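PDB 6GRH: microcin B17-processing protein McbC, which is necessary to process the inactive microcin B17 precursor into the active peptide, as an FMN-binding oxidoreductase of the nitroreductase family. Local coordinates for residues F89-K94 and L182-F187; F132-S137 and A188-I193; L95-I100 and E141-G146; T147-Y152 and A163-Q168. One frame throughout, in Å; residues are numbered along the deposited sequence. Where two conformers were deposited one is given.

Interaction 1 of 4, residues F89-K94 and L182-F187; sequences FCDKNK and LGKPHF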
loop_
_atom_site.group_PDB
_atom_site.type_symbol
_atom_site.label_atom_id
_atom_site.label_comp_id
_atom_site.label_asym_id
_atom_site.label_seq_id
_atom_site.Cartn_x
_atom_site.Cartn_y
_atom_site.Cartn_z
ATOM N N PHE D 89 3.672 33.245 -21.454
ATOM C CA PHE D 89 2.848 33.201 -22.680
ATOM C C PHE D 89 2.047 34.502 -22.812
ATOM O O PHE D 89 1.663 35.104 -21.808
ATOM C CB PHE D 89 1.866 32.018 -22.679
ATOM C CG PHE D 89 2.489 30.684 -22.939
ATOM C CD1 PHE D 89 2.956 29.891 -21.880
ATOM C CD2 PHE D 89 2.571 30.175 -24.232
ATOM C CE1 PHE D 89 3.494 28.628 -22.109
ATOM C CE2 PHE D 89 3.118 28.915 -24.463
ATOM C CZ PHE D 89 3.571 28.134 -23.402
ATOM N N CYS D 90 1.808 34.924 -24.047
ATOM C CA CYS D 90 1.081 36.157 -24.330
ATOM C C CYS D 90 0.022 35.867 -25.381
ATOM O O CYS D 90 0.328 35.273 -26.419
ATOM C CB CYS D 90 2.062 37.202 -24.848
ATOM S SG CYS D 90 1.252 38.680 -25.480
ATOM N N ASP D 91 -1.221 36.279 -25.123
ATOM C CA ASP D 91 -2.338 35.930 -26.012
ATOM C C ASP D 91 -2.871 37.112 -26.828
ATOM O O ASP D 91 -4.018 37.079 -27.263
ATOM C CB ASP D 91 -3.476 35.252 -25.215
ATOM C CG ASP D 91 -4.161 36.209 -24.239
ATOM O OD1 ASP D 91 -3.553 37.212 -23.882
ATOM O OD2 ASP D 91 -5.286 35.945 -23.805
ATOM N N LYS D 92 -2.043 38.132 -27.061
ATOM C CA LYS D 92 -2.481 39.354 -27.754
ATOM C C LYS D 92 -2.989 39.113 -29.189
ATOM O O LYS D 92 -3.899 39.803 -29.652
ATOM C CB LYS D 92 -1.348 40.398 -27.784
ATOM N N ASN D 93 -2.391 38.153 -29.889
ATOM C CA ASN D 93 -2.798 37.807 -31.253
ATOM C C ASN D 93 -3.870 36.728 -31.257
ATOM O O ASN D 93 -3.851 35.827 -30.414
ATOM C CB ASN D 93 -1.580 37.362 -32.063
ATOM C CG ASN D 93 -0.528 38.455 -32.181
ATOM O OD1 ASN D 93 -0.840 39.635 -32.142
ATOM N ND2 ASN D 93 0.724 38.061 -32.311
ATOM N N LYS D 94 -4.798 36.809 -32.203
ATOM C CA LYS D 94 -5.851 35.809 -32.341
ATOM C C LYS D 94 -5.233 34.492 -32.803
ATOM O O LYS D 94 -4.298 34.503 -33.596
ATOM C CB LYS D 94 -6.936 36.259 -33.318
ATOM C CG LYS D 94 -7.843 37.375 -32.795
ATOM C CD LYS D 94 -8.902 36.811 -31.845
ATOM N N LEU D 182 3.573 31.644 -15.656
ATOM C CA LEU D 182 3.040 31.015 -16.873
ATOM C C LEU D 182 2.584 32.011 -17.911
ATOM O O LEU D 182 2.828 31.801 -19.089
ATOM C CB LEU D 182 1.884 30.057 -16.560
ATOM C CG LEU D 182 1.293 29.300 -17.749
ATOM C CD1 LEU D 182 2.305 28.312 -18.314
ATOM C CD2 LEU D 182 0.018 28.588 -17.334
ATOM N N GLY D 183 1.911 33.068 -17.471
ATOM C CA GLY D 183 1.371 34.093 -18.357
ATOM C C GLY D 183 0.013 33.657 -18.878
ATOM O O GLY D 183 -0.785 33.080 -18.129
ATOM N N LYS D 184 -0.234 33.893 -20.166
ATOM C CA LYS D 184 -1.532 33.666 -20.767
ATOM C C LYS D 184 -1.426 32.834 -22.044
ATOM O O LYS D 184 -1.324 33.370 -23.139
ATOM C CB LYS D 184 -2.229 34.998 -21.001
ATOM C CG LYS D 184 -2.619 35.669 -19.694
ATOM C CD LYS D 184 -3.598 36.801 -19.917
ATOM C CE LYS D 184 -2.891 38.071 -20.338
ATOM N NZ LYS D 184 -2.217 38.727 -19.175
ATOM N N PRO D 185 -1.416 31.497 -21.894
ATOM C CA PRO D 185 -1.503 30.607 -23.044
ATOM C C PRO D 185 -2.871 30.690 -23.735
ATOM O O PRO D 185 -3.860 31.051 -23.105
ATOM C CB PRO D 185 -1.260 29.216 -22.453
ATOM C CG PRO D 185 -1.080 29.386 -20.990
ATOM C CD PRO D 185 -1.440 30.780 -20.617
ATOM N N HIS D 186 -2.917 30.339 -25.019
ATOM C CA HIS D 186 -4.171 30.284 -25.772
ATOM C C HIS D 186 -5.015 29.064 -25.430
ATOM O O HIS D 186 -6.236 29.149 -25.354
ATOM C CB HIS D 186 -3.908 30.301 -27.281
ATOM C CG HIS D 186 -3.553 31.654 -27.819
ATOM N ND1 HIS D 186 -2.252 32.102 -27.918
ATOM C CD2 HIS D 186 -4.330 32.652 -28.293
ATOM C CE1 HIS D 186 -2.245 33.315 -28.442
ATOM N NE2 HIS D 186 -3.495 33.677 -28.669
ATOM N N PHE D 187 -4.369 27.918 -25.260
ATOM C CA PHE D 187 -5.085 26.698 -24.968
ATOM C C PHE D 187 -4.188 25.702 -24.275
ATOM O O PHE D 187 -2.980 25.916 -24.181
ATOM C CB PHE D 187 -5.712 26.115 -26.257
ATOM C CG PHE D 187 -4.726 25.589 -27.271
ATOM C CD1 PHE D 187 -4.136 26.429 -28.195
ATOM C CD2 PHE D 187 -4.453 24.223 -27.349
ATOM C CE1 PHE D 187 -3.261 25.938 -29.177
ATOM C CE2 PHE D 187 -3.561 23.730 -28.299
ATOM C CZ PHE D 187 -2.977 24.598 -29.226
HETATM O O HOH W 1 -0.285 32.417 -25.780
#
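Phe89 meets Leu182, Lys184 and Pro185 around a single backbone bridge, and its ring packs on Leu182 and Pro185. Phe89 N donates to Leu182 O, and Phe89 O receives Lys184 N (2.8 Å) from above the carbonyl plane. The Phe89 side chain starts in close contact: CB lies 3.4 Å from Pro185 N. CG, set beside the backbone N by a chi1 of -75°, comes 4.1 Å from Pro185 CB. That same Pro185 CB stands over one face of the ring, offset toward the rim. Further out, CD1 brings the ring edge to Leu182 O, 3.4 Å away and in the ring plane. Phe89 CD1 and CE1 each come within 4.0 Å of Leu182 CD1, both against the same methyl. The side chain of Leu182 is itself about 7 Å from a bound FMN.

At the other end of the contact His186 NE2 donates to Asn93 O (2.8 Å, 153° at the hydrogen), nearly along the C=O axis. Asp91 CB sits over a face of the imidazole, 4.0 Å from its centroid, a CH-pi contact. Asp91 OD2 hydrogen-bonds Ser137 OG, while OD1 lies beside the Lys184 chain. Between the two ends, a water donates to Lys184 O and, weakly, to Cys90 O.

The loop 89-94 thus runs beside the linker between helix 179-182 and strand 187-194. Leu182 and Pro185 also rest on Phe261 of strand 254-263, while Pro185 touches Tyr171 of helix 167-175.

Interaction 2 of 4, residues F132-S137 and A188-I193; sequences FLCRLS and ALVYCI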
loop_
_atom_site.group_PDB
_atom_site.type_symbol
_atom_site.label_atom_id
_atom_site.label_comp_id
_atom_site.label_asym_id
_atom_site.label_seq_id
_atom_site.Cartn_x
_atom_site.Cartn_y
_atom_site.Cartn_z
ATOM N N PHE D 132 -7.987 15.898 -23.905
ATOM C CA PHE D 132 -8.979 16.939 -23.793
ATOM C C PHE D 132 -8.345 18.280 -24.173
ATOM O O PHE D 132 -7.166 18.516 -23.913
ATOM C CB PHE D 132 -9.528 16.975 -22.377
ATOM C CG PHE D 132 -10.433 15.811 -22.035
ATOM C CD1 PHE D 132 -9.904 14.614 -21.597
ATOM C CD2 PHE D 132 -11.818 15.925 -22.149
ATOM C CE1 PHE D 132 -10.737 13.542 -21.254
ATOM C CE2 PHE D 132 -12.660 14.862 -21.819
ATOM C CZ PHE D 132 -12.118 13.659 -21.395
ATOM N N LEU D 133 -9.136 19.122 -24.819
ATOM C CA LEU D 133 -8.698 20.419 -25.302
ATOM C C LEU D 133 -9.380 21.463 -24.433
ATOM O O LEU D 133 -10.604 21.432 -24.297
ATOM C CB LEU D 133 -9.110 20.602 -26.751
ATOM C CG LEU D 133 -9.042 22.019 -27.348
ATOM C CD1 LEU D 133 -7.610 22.525 -27.353
ATOM C CD2 LEU D 133 -9.618 21.967 -28.749
ATOM N N CYS D 134 -8.588 22.356 -23.840
ATOM C CA CYS D 134 -9.110 23.424 -22.981
ATOM C C CYS D 134 -8.807 24.779 -23.595
ATOM O O CYS D 134 -7.641 25.108 -23.814
ATOM C CB CYS D 134 -8.496 23.321 -21.572
ATOM S SG CYS D 134 -9.055 21.865 -20.649
ATOM N N ARG D 135 -9.855 25.562 -23.878
ATOM C CA ARG D 135 -9.710 26.897 -24.461
ATOM C C ARG D 135 -9.525 27.900 -23.315
ATOM O O ARG D 135 -10.360 27.960 -22.423
ATOM C CB ARG D 135 -10.947 27.241 -25.292
ATOM C CG ARG D 135 -10.977 28.652 -25.838
ATOM C CD ARG D 135 -12.085 28.802 -26.875
ATOM N NE ARG D 135 -12.226 30.180 -27.311
ATOM C CZ ARG D 135 -12.923 31.131 -26.674
ATOM N NH1 ARG D 135 -13.575 30.885 -25.534
ATOM N NH2 ARG D 135 -12.962 32.349 -27.189
ATOM N N LEU D 136 -8.442 28.671 -23.349
ATOM C CA LEU D 136 -7.992 29.462 -22.186
ATOM C C LEU D 136 -7.939 30.964 -22.367
ATOM O O LEU D 136 -7.654 31.677 -21.394
ATOM C CB LEU D 136 -6.594 29.021 -21.758
ATOM C CG LEU D 136 -6.434 27.561 -21.353
ATOM C CD1 LEU D 136 -4.997 27.310 -20.957
ATOM C CD2 LEU D 136 -7.377 27.247 -20.215
ATOM N N SER D 137 -8.167 31.442 -23.588
ATOM C CA SER D 137 -8.173 32.877 -23.872
ATOM C C SER D 137 -9.353 33.198 -24.765
ATOM O O SER D 137 -9.675 32.421 -25.668
ATOM C CB SER D 137 -6.885 33.262 -24.595
ATOM O OG SER D 137 -6.988 34.543 -25.204
ATOM N N ALA D 188 -4.803 24.641 -23.751
ATOM C CA ALA D 188 -4.074 23.516 -23.187
ATOM C C ALA D 188 -4.580 22.207 -23.722
ATOM O O ALA D 188 -5.719 22.100 -24.130
ATOM C CB ALA D 188 -4.185 23.519 -21.675
ATOM N N LEU D 189 -3.710 21.208 -23.713
ATOM C CA LEU D 189 -4.141 19.822 -23.831
ATOM C C LEU D 189 -4.006 19.200 -22.453
ATOM O O LEU D 189 -3.024 19.459 -21.742
ATOM C CB LEU D 189 -3.341 19.057 -24.884
ATOM C CG LEU D 189 -3.484 19.563 -26.323
ATOM C CD1 LEU D 189 -2.596 18.729 -27.223
ATOM C CD2 LEU D 189 -4.944 19.554 -26.785
ATOM N N VAL D 190 -5.001 18.403 -22.072
ATOM C CA VAL D 190 -4.986 17.654 -20.827
ATOM C C VAL D 190 -5.082 16.157 -21.163
ATOM O O VAL D 190 -6.028 15.720 -21.823
ATOM C CB VAL D 190 -6.133 18.072 -19.900
ATOM C CG1 VAL D 190 -6.019 17.361 -18.559
ATOM C CG2 VAL D 190 -6.146 19.569 -19.672
ATOM N N TYR D 191 -4.083 15.388 -20.740
ATOM C CA TYR D 191 -3.998 13.969 -21.041
ATOM C C TYR D 191 -4.491 13.208 -19.826
ATOM O O TYR D 191 -3.952 13.402 -18.734
ATOM C CB TYR D 191 -2.553 13.563 -21.371
ATOM C CG TYR D 191 -1.966 14.295 -22.523
ATOM C CD1 TYR D 191 -1.975 13.736 -23.805
ATOM C CD2 TYR D 191 -1.406 15.583 -22.358
ATOM C CE1 TYR D 191 -1.449 14.437 -24.891
ATOM C CE2 TYR D 191 -0.852 16.285 -23.433
ATOM C CZ TYR D 191 -0.877 15.705 -24.697
ATOM O OH TYR D 191 -0.328 16.351 -25.765
ATOM N N CYS D 192 -5.489 12.345 -20.017
ATOM C CA CYS D 192 -6.170 11.673 -18.920
ATOM C C CYS D 192 -6.164 10.159 -19.082
ATOM O O CYS D 192 -6.397 9.649 -20.165
ATOM C CB CYS D 192 -7.615 12.134 -18.840
ATOM S SG CYS D 192 -7.758 13.909 -18.532
ATOM N N ILE D 193 -5.935 9.467 -17.976
ATOM C CA ILE D 193 -5.969 8.022 -17.920
ATOM C C ILE D 193 -7.369 7.539 -17.522
ATOM O O ILE D 193 -7.931 8.012 -16.535
ATOM C CB ILE D 193 -4.936 7.452 -16.926
ATOM C CG1 ILE D 193 -4.903 5.913 -17.015
ATOM C CG2 ILE D 193 -5.168 7.898 -15.486
ATOM C CD1 ILE D 193 -3.805 5.315 -16.176
#
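Phe132 and Val190, with Cys134 and Ala188 two residues along, form hydrogen-bonded antiparallel pairs, and their side chains share one face of the sheet. Four backbone bonds hold them; Cys134 N to Ala188 O is the straightest (2.9 Å, 175° at the hydrogen). The strand axes approach to 4.8 Å and their directions differ by 148°, short of strictly antiparallel.

On this face the side chains fit diagonally as well as directly across. The sulfur of Cys134 lies against Val190 CG2 at 3.8 Å, on the diagonal rather than toward its own partner Ala188. Cys192 SG comes obliquely to the Phe132 ring, 3.8 Å from CD1, in a sulfur-aromatic contact. At the other end, where strand 129-135 has given way to loop, Leu136 CD1 packs against the Ala188 methyl, 3.9 Å from its CB.

The other face carries the non-hydrogen-bonded pair Leu133 and Leu189. Their side chains cross obliquely, meeting at Leu133 CD1 and Leu189 CD2 (4.0 Å), and helix 97-108 packs over them through Ile100, Leu104 and Phe108. Phe132, on the first face, also stacks on His151 and touches Phe62 of the second subunit.

With Phe132, Val190 and the cysteines on one face and leucines under helix 97-108 on the other, 129-135 and 187-194 are adjacent inner strands of the antiparallel sheet in the alpha+beta nitroreductase fold.

Interaction 3 of 4, residues L95-I100 and E141-G146; sequences LSIRTI and ENWQAG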
loop_
_atom_site.group_PDB
_atom_site.type_symbol
_atom_site.label_atom_id
_atom_site.label_comp_id
_atom_site.label_asym_id
_atom_site.label_seq_id
_atom_site.Cartn_x
_atom_site.Cartn_y
_atom_site.Cartn_z
ATOM N N LEU D 95 -5.727 33.374 -32.276
ATOM C CA LEU D 95 -5.249 32.041 -32.664
ATOM C C LEU D 95 -6.415 31.299 -33.299
ATOM O O LEU D 95 -7.461 31.150 -32.675
ATOM C CB LEU D 95 -4.719 31.257 -31.455
ATOM C CG LEU D 95 -4.279 29.802 -31.769
ATOM C CD1 LEU D 95 -3.040 29.803 -32.653
ATOM C CD2 LEU D 95 -4.023 28.989 -30.532
ATOM N N SER D 96 -6.231 30.826 -34.526
ATOM C CA SER D 96 -7.328 30.233 -35.294
ATOM C C SER D 96 -7.563 28.787 -34.876
ATOM O O SER D 96 -6.633 28.101 -34.435
ATOM C CB SER D 96 -7.020 30.273 -36.791
ATOM O OG SER D 96 -6.024 29.314 -37.103
ATOM N N ILE D 97 -8.802 28.326 -35.025
ATOM C CA ILE D 97 -9.114 26.894 -34.875
ATOM C C ILE D 97 -8.303 26.025 -35.846
ATOM O O ILE D 97 -7.981 24.881 -35.525
ATOM C CB ILE D 97 -10.629 26.572 -35.026
ATOM C CG1 ILE D 97 -11.209 27.063 -36.373
ATOM C CG2 ILE D 97 -11.419 27.143 -33.855
ATOM C CD1 ILE D 97 -12.620 26.594 -36.640
ATOM N N ARG D 98 -7.965 26.587 -37.012
ATOM C CA ARG D 98 -7.123 25.926 -38.026
ATOM C C ARG D 98 -5.767 25.475 -37.470
ATOM O O ARG D 98 -5.302 24.377 -37.756
ATOM C CB ARG D 98 -6.938 26.848 -39.247
ATOM N N THR D 99 -5.157 26.311 -36.643
ATOM C CA THR D 99 -3.894 25.979 -35.991
ATOM C C THR D 99 -4.054 24.835 -34.982
ATOM O O THR D 99 -3.222 23.917 -34.923
ATOM C CB THR D 99 -3.290 27.220 -35.319
ATOM O OG1 THR D 99 -2.997 28.187 -36.325
ATOM C CG2 THR D 99 -1.999 26.893 -34.562
ATOM N N ILE D 100 -5.131 24.875 -34.207
ATOM C CA ILE D 100 -5.371 23.854 -33.173
ATOM C C ILE D 100 -5.706 22.502 -33.842
ATOM O O ILE D 100 -5.194 21.454 -33.438
ATOM C CB ILE D 100 -6.469 24.303 -32.175
ATOM C CG1 ILE D 100 -6.067 25.619 -31.475
ATOM C CG2 ILE D 100 -6.731 23.222 -31.144
ATOM C CD1 ILE D 100 -7.164 26.275 -30.654
ATOM N N GLU D 141 -9.999 31.444 -31.153
ATOM C CA GLU D 141 -11.233 31.198 -31.913
ATOM C C GLU D 141 -11.879 29.910 -31.359
ATOM O O GLU D 141 -11.180 29.065 -30.805
ATOM C CB GLU D 141 -10.899 31.026 -33.397
ATOM C CG GLU D 141 -12.014 31.398 -34.354
ATOM C CD GLU D 141 -11.702 31.100 -35.827
ATOM O OE1 GLU D 141 -10.636 30.514 -36.154
ATOM O OE2 GLU D 141 -12.559 31.447 -36.666
ATOM N N ASN D 142 -13.192 29.771 -31.501
ATOM C CA ASN D 142 -13.921 28.619 -30.970
ATOM C C ASN D 142 -14.788 27.933 -32.037
ATOM O O ASN D 142 -15.202 28.559 -32.995
ATOM C CB ASN D 142 -14.793 29.062 -29.794
ATOM C CG ASN D 142 -15.002 27.962 -28.764
ATOM O OD1 ASN D 142 -14.680 26.792 -28.988
ATOM N ND2 ASN D 142 -15.570 28.334 -27.634
ATOM N N TRP D 143 -15.047 26.639 -31.848
ATOM C CA TRP D 143 -15.902 25.869 -32.759
ATOM C C TRP D 143 -17.367 26.057 -32.402
ATOM O O TRP D 143 -18.199 26.248 -33.266
ATOM C CB TRP D 143 -15.562 24.382 -32.691
ATOM C CG TRP D 143 -14.218 24.065 -33.219
ATOM C CD1 TRP D 143 -13.900 23.729 -34.508
ATOM C CD2 TRP D 143 -12.996 24.068 -32.489
ATOM N NE1 TRP D 143 -12.550 23.500 -34.610
ATOM C CE2 TRP D 143 -11.972 23.716 -33.388
ATOM C CE3 TRP D 143 -12.663 24.333 -31.157
ATOM C CZ2 TRP D 143 -10.636 23.623 -32.998
ATOM C CZ3 TRP D 143 -11.329 24.244 -30.771
ATOM C CH2 TRP D 143 -10.336 23.897 -31.689
ATOM N N GLN D 144 -17.668 25.960 -31.116
ATOM C CA GLN D 144 -19.015 26.070 -30.592
ATOM C C GLN D 144 -18.992 27.149 -29.507
ATOM O O GLN D 144 -18.304 26.993 -28.499
ATOM C CB GLN D 144 -19.422 24.719 -29.992
ATOM C CG GLN D 144 -20.846 24.656 -29.477
ATOM C CD GLN D 144 -21.237 23.259 -29.074
ATOM O OE1 GLN D 144 -20.875 22.782 -28.006
ATOM N NE2 GLN D 144 -21.968 22.582 -29.938
ATOM N N ALA D 145 -19.741 28.226 -29.722
ATOM C CA ALA D 145 -19.759 29.367 -28.810
ATOM C C ALA D 145 -20.055 28.932 -27.375
ATOM O O ALA D 145 -21.066 28.283 -27.110
ATOM C CB ALA D 145 -20.791 30.405 -29.270
ATOM N N GLY D 146 -19.153 29.268 -26.462
ATOM C CA GLY D 146 -19.358 29.022 -25.039
ATOM C C GLY D 146 -18.886 27.676 -24.527
ATOM O O GLY D 146 -18.910 27.447 -23.328
#
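Glu141 reaches segment 95-100 with both backbone and side chain. Its N donates to Leu95 O (3.0 Å, 174° at the hydrogen), while its OE1 accepts from Ile97 N at 3.1 Å, on the anti side of the carboxylate and 23° out of its plane. The side chain is extended beyond CG, which brings OE1 to the start of helix 97-108. There the carboxylate satisfies a first-turn amide and would be well placed to interact with the helix dipole. Ser96, at the N-cap, accepts from Thr99 N through OG at 3.2 Å, the capping bond.

Trp143 adds the apolar half. Ile97 CG2 lies over the centre of its six-membered ring, 3.6 Å from the centroid, as a CH-pi contact, and Ile100 CG2 meets the edge at CH2 (3.7 Å). The indole NE1 is satisfied by Glu101 OE2. Asn142 is used on both ends, OD1 by Tyr150 OH and ND2 by Thr147 O. Glu141 O, by contrast, is buried here without a partner in the model.

Trp143 also packs on Ile70 of the second subunit. The motif is a helix start N-capped by Ser96, whose first-turn amide Ile97 N is also bound by the carboxylate of a distant loop.

Interaction 4 of 4, residues T147-Y152 and A163-Q168; sequences TNVYHY and ATCNTQ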
loop_
_atom_site.group_PDB
_atom_site.type_symbol
_atom_site.label_atom_id
_atom_site.label_comp_id
_atom_site.label_asym_id
_atom_site.label_seq_id
_atom_site.Cartn_x
_atom_site.Cartn_y
_atom_site.Cartn_z
ATOM N N THR D 147 -18.459 26.785 -25.416
ATOM C CA THR D 147 -17.891 25.505 -25.014
ATOM C C THR D 147 -16.380 25.666 -24.988
ATOM O O THR D 147 -15.782 26.001 -26.011
ATOM C CB THR D 147 -18.301 24.402 -25.991
ATOM O OG1 THR D 147 -19.721 24.304 -25.978
ATOM C CG2 THR D 147 -17.684 23.066 -25.616
ATOM N N ASN D 148 -15.780 25.457 -23.815
ATOM C CA ASN D 148 -14.344 25.658 -23.634
ATOM C C ASN D 148 -13.551 24.422 -23.331
ATOM O O ASN D 148 -12.345 24.508 -23.247
ATOM C CB ASN D 148 -14.101 26.693 -22.556
ATOM C CG ASN D 148 -14.467 28.067 -23.013
ATOM O OD1 ASN D 148 -14.071 28.477 -24.103
ATOM N ND2 ASN D 148 -15.254 28.784 -22.209
ATOM N N VAL D 149 -14.215 23.283 -23.155
ATOM C CA VAL D 149 -13.531 21.999 -23.034
ATOM C C VAL D 149 -14.113 21.080 -24.088
ATOM O O VAL D 149 -15.323 21.030 -24.248
ATOM C CB VAL D 149 -13.722 21.366 -21.650
ATOM C CG1 VAL D 149 -12.893 20.113 -21.538
ATOM C CG2 VAL D 149 -13.325 22.337 -20.549
ATOM N N TYR D 150 -13.241 20.358 -24.782
ATOM C CA TYR D 150 -13.625 19.399 -25.802
ATOM C C TYR D 150 -12.826 18.141 -25.559
ATOM O O TYR D 150 -11.792 18.185 -24.896
ATOM C CB TYR D 150 -13.297 19.923 -27.212
ATOM C CG TYR D 150 -14.048 21.156 -27.640
ATOM C CD1 TYR D 150 -13.553 22.441 -27.369
ATOM C CD2 TYR D 150 -15.236 21.052 -28.341
ATOM C CE1 TYR D 150 -14.231 23.571 -27.772
ATOM C CE2 TYR D 150 -15.931 22.188 -28.742
ATOM C CZ TYR D 150 -15.425 23.438 -28.460
ATOM O OH TYR D 150 -16.130 24.547 -28.850
ATOM N N HIS D 151 -13.305 17.019 -26.096
ATOM C CA HIS D 151 -12.581 15.772 -26.066
ATOM C C HIS D 151 -12.223 15.428 -27.513
ATOM O O HIS D 151 -13.104 15.391 -28.357
ATOM C CB HIS D 151 -13.481 14.742 -25.404
ATOM C CG HIS D 151 -12.994 13.335 -25.486
ATOM N ND1 HIS D 151 -13.830 12.290 -25.795
ATOM C CD2 HIS D 151 -11.772 12.797 -25.285
ATOM C CE1 HIS D 151 -13.146 11.157 -25.778
ATOM N NE2 HIS D 151 -11.894 11.436 -25.456
ATOM N N TYR D 152 -10.931 15.224 -27.810
ATOM C CA TYR D 152 -10.510 14.855 -29.154
ATOM C C TYR D 152 -10.671 13.355 -29.379
ATOM O O TYR D 152 -10.167 12.567 -28.587
ATOM C CB TYR D 152 -9.055 15.268 -29.443
ATOM C CG TYR D 152 -8.652 14.968 -30.879
ATOM C CD1 TYR D 152 -9.367 15.499 -31.937
ATOM C CD2 TYR D 152 -7.582 14.132 -31.175
ATOM C CE1 TYR D 152 -9.028 15.240 -33.251
ATOM C CE2 TYR D 152 -7.227 13.859 -32.495
ATOM C CZ TYR D 152 -7.949 14.414 -33.535
ATOM O OH TYR D 152 -7.638 14.157 -34.855
ATOM N N ALA D 163 -17.544 20.730 -21.834
ATOM C CA ALA D 163 -17.932 21.670 -20.767
ATOM C C ALA D 163 -18.029 23.107 -21.241
ATOM O O ALA D 163 -17.303 23.536 -22.135
ATOM C CB ALA D 163 -16.967 21.583 -19.596
ATOM N N THR D 164 -18.947 23.832 -20.613
ATOM C CA THR D 164 -19.164 25.238 -20.848
ATOM C C THR D 164 -18.691 26.082 -19.658
ATOM O O THR D 164 -19.254 27.144 -19.407
ATOM C CB THR D 164 -20.666 25.494 -21.050
ATOM O OG1 THR D 164 -21.366 25.069 -19.879
ATOM C CG2 THR D 164 -21.209 24.716 -22.243
ATOM N N CYS D 165 -17.677 25.637 -18.921
ATOM C CA CYS D 165 -17.065 26.495 -17.898
ATOM C C CYS D 165 -16.394 27.668 -18.600
ATOM O O CYS D 165 -15.986 27.539 -19.765
ATOM C CB CYS D 165 -16.037 25.742 -17.078
ATOM S SG CYS D 165 -14.896 24.753 -18.068
ATOM N N ASN D 166 -16.308 28.822 -17.935
ATOM C CA ASN D 166 -15.667 29.981 -18.572
ATOM C C ASN D 166 -14.159 29.759 -18.665
ATOM O O ASN D 166 -13.602 28.880 -17.991
ATOM C CB ASN D 166 -16.011 31.333 -17.904
ATOM C CG ASN D 166 -15.695 31.378 -16.411
ATOM O OD1 ASN D 166 -14.679 30.876 -15.940
ATOM N ND2 ASN D 166 -16.573 32.008 -15.667
ATOM N N THR D 167 -13.523 30.567 -19.502
ATOM C CA THR D 167 -12.100 30.471 -19.776
ATOM C C THR D 167 -11.229 30.762 -18.531
ATOM O O THR D 167 -10.179 30.140 -18.339
ATOM C CB THR D 167 -11.763 31.406 -20.954
ATOM O OG1 THR D 167 -10.956 30.707 -21.908
ATOM C CG2 THR D 167 -11.082 32.693 -20.490
ATOM N N GLN D 168 -11.693 31.675 -17.675
ATOM C CA GLN D 168 -10.987 32.021 -16.408
ATOM C C GLN D 168 -10.945 30.884 -15.372
ATOM O O GLN D 168 -9.908 30.655 -14.742
ATOM C CB GLN D 168 -11.592 33.269 -15.775
ATOM C CG GLN D 168 -11.464 34.524 -16.647
ATOM C CD GLN D 168 -12.638 34.766 -17.612
ATOM O OE1 GLN D 168 -13.553 33.933 -17.766
ATOM N NE2 GLN D 168 -12.611 35.921 -18.269
#
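Asn148 and Val149 both stand opposite Ala163 in a classic beta bulge: Ala163 O accepts from Asn148 N (3.0 Å) and from Val149 N (3.3 Å), while Ala163 N returns a bond to Val149 O from above that carbonyl's plane. Ala163 O thus accepts from two consecutive amides, the first in its carbonyl plane, the second tilted from it.

The Asn148 side chain then carries the contact onward. A chi1 of -71° puts CG beside the backbone N, a chi2 of -48° sets the turn of the amide, and ND2 donates to Cys165 O at 2.8 Å. That bond is nearly straight (174° at the hydrogen), and the acceptor lies in the amide plane. The opposite end of the group is held too, because OD1 accepts from Arg135 NH1 of the neighbouring strand, which should fix the rotation of the amide.

The bulge sits at the open end of the beta hairpin formed by strands 149-153 and 158-163, at one edge of the nitroreductase sheet, with 158-163 outermost within this chain. Here the second strand ends and the chain turns into helix 167-175. Asn166 is the N-cap of that helix.

On the face shared by Val149 and Ala163, Val149 CG2 touches Ala163 CB and Cys165 SG, 3.8 Å from each. Thr147 CG2 approaches Ala163 O at 3.5 Å and also stands 3.6 Å above the plane of the Tyr150 ring, offset toward its rim. Thr147 OG1 comes within 4.0 Å of Thr164 CG2, but its hydrogen-bonding partner is Gln144 OE1.

Interaction 2 lies deepest, with every touching residue buried, and joins two inner strands by regular backbone pairing and apolar side chains. Interaction 4, mostly buried, works on the same sheet: strands 129-135 and 149-153 are neighbours, but here a bulge interrupts the pairing and an asparagine amide adds to it at the edge. Interactions 1 and 3 are partly buried loop contacts, each with one side-chain to backbone bond and an aromatic face met by CH groups. They meet where Phe187 and His186 pack on Leu95, and interaction 1 reaches interaction 2 through Asp91 with Ser137. Interaction 3 touches interaction 4 through Asn142, and Leu133 of interaction 2 through Trp143.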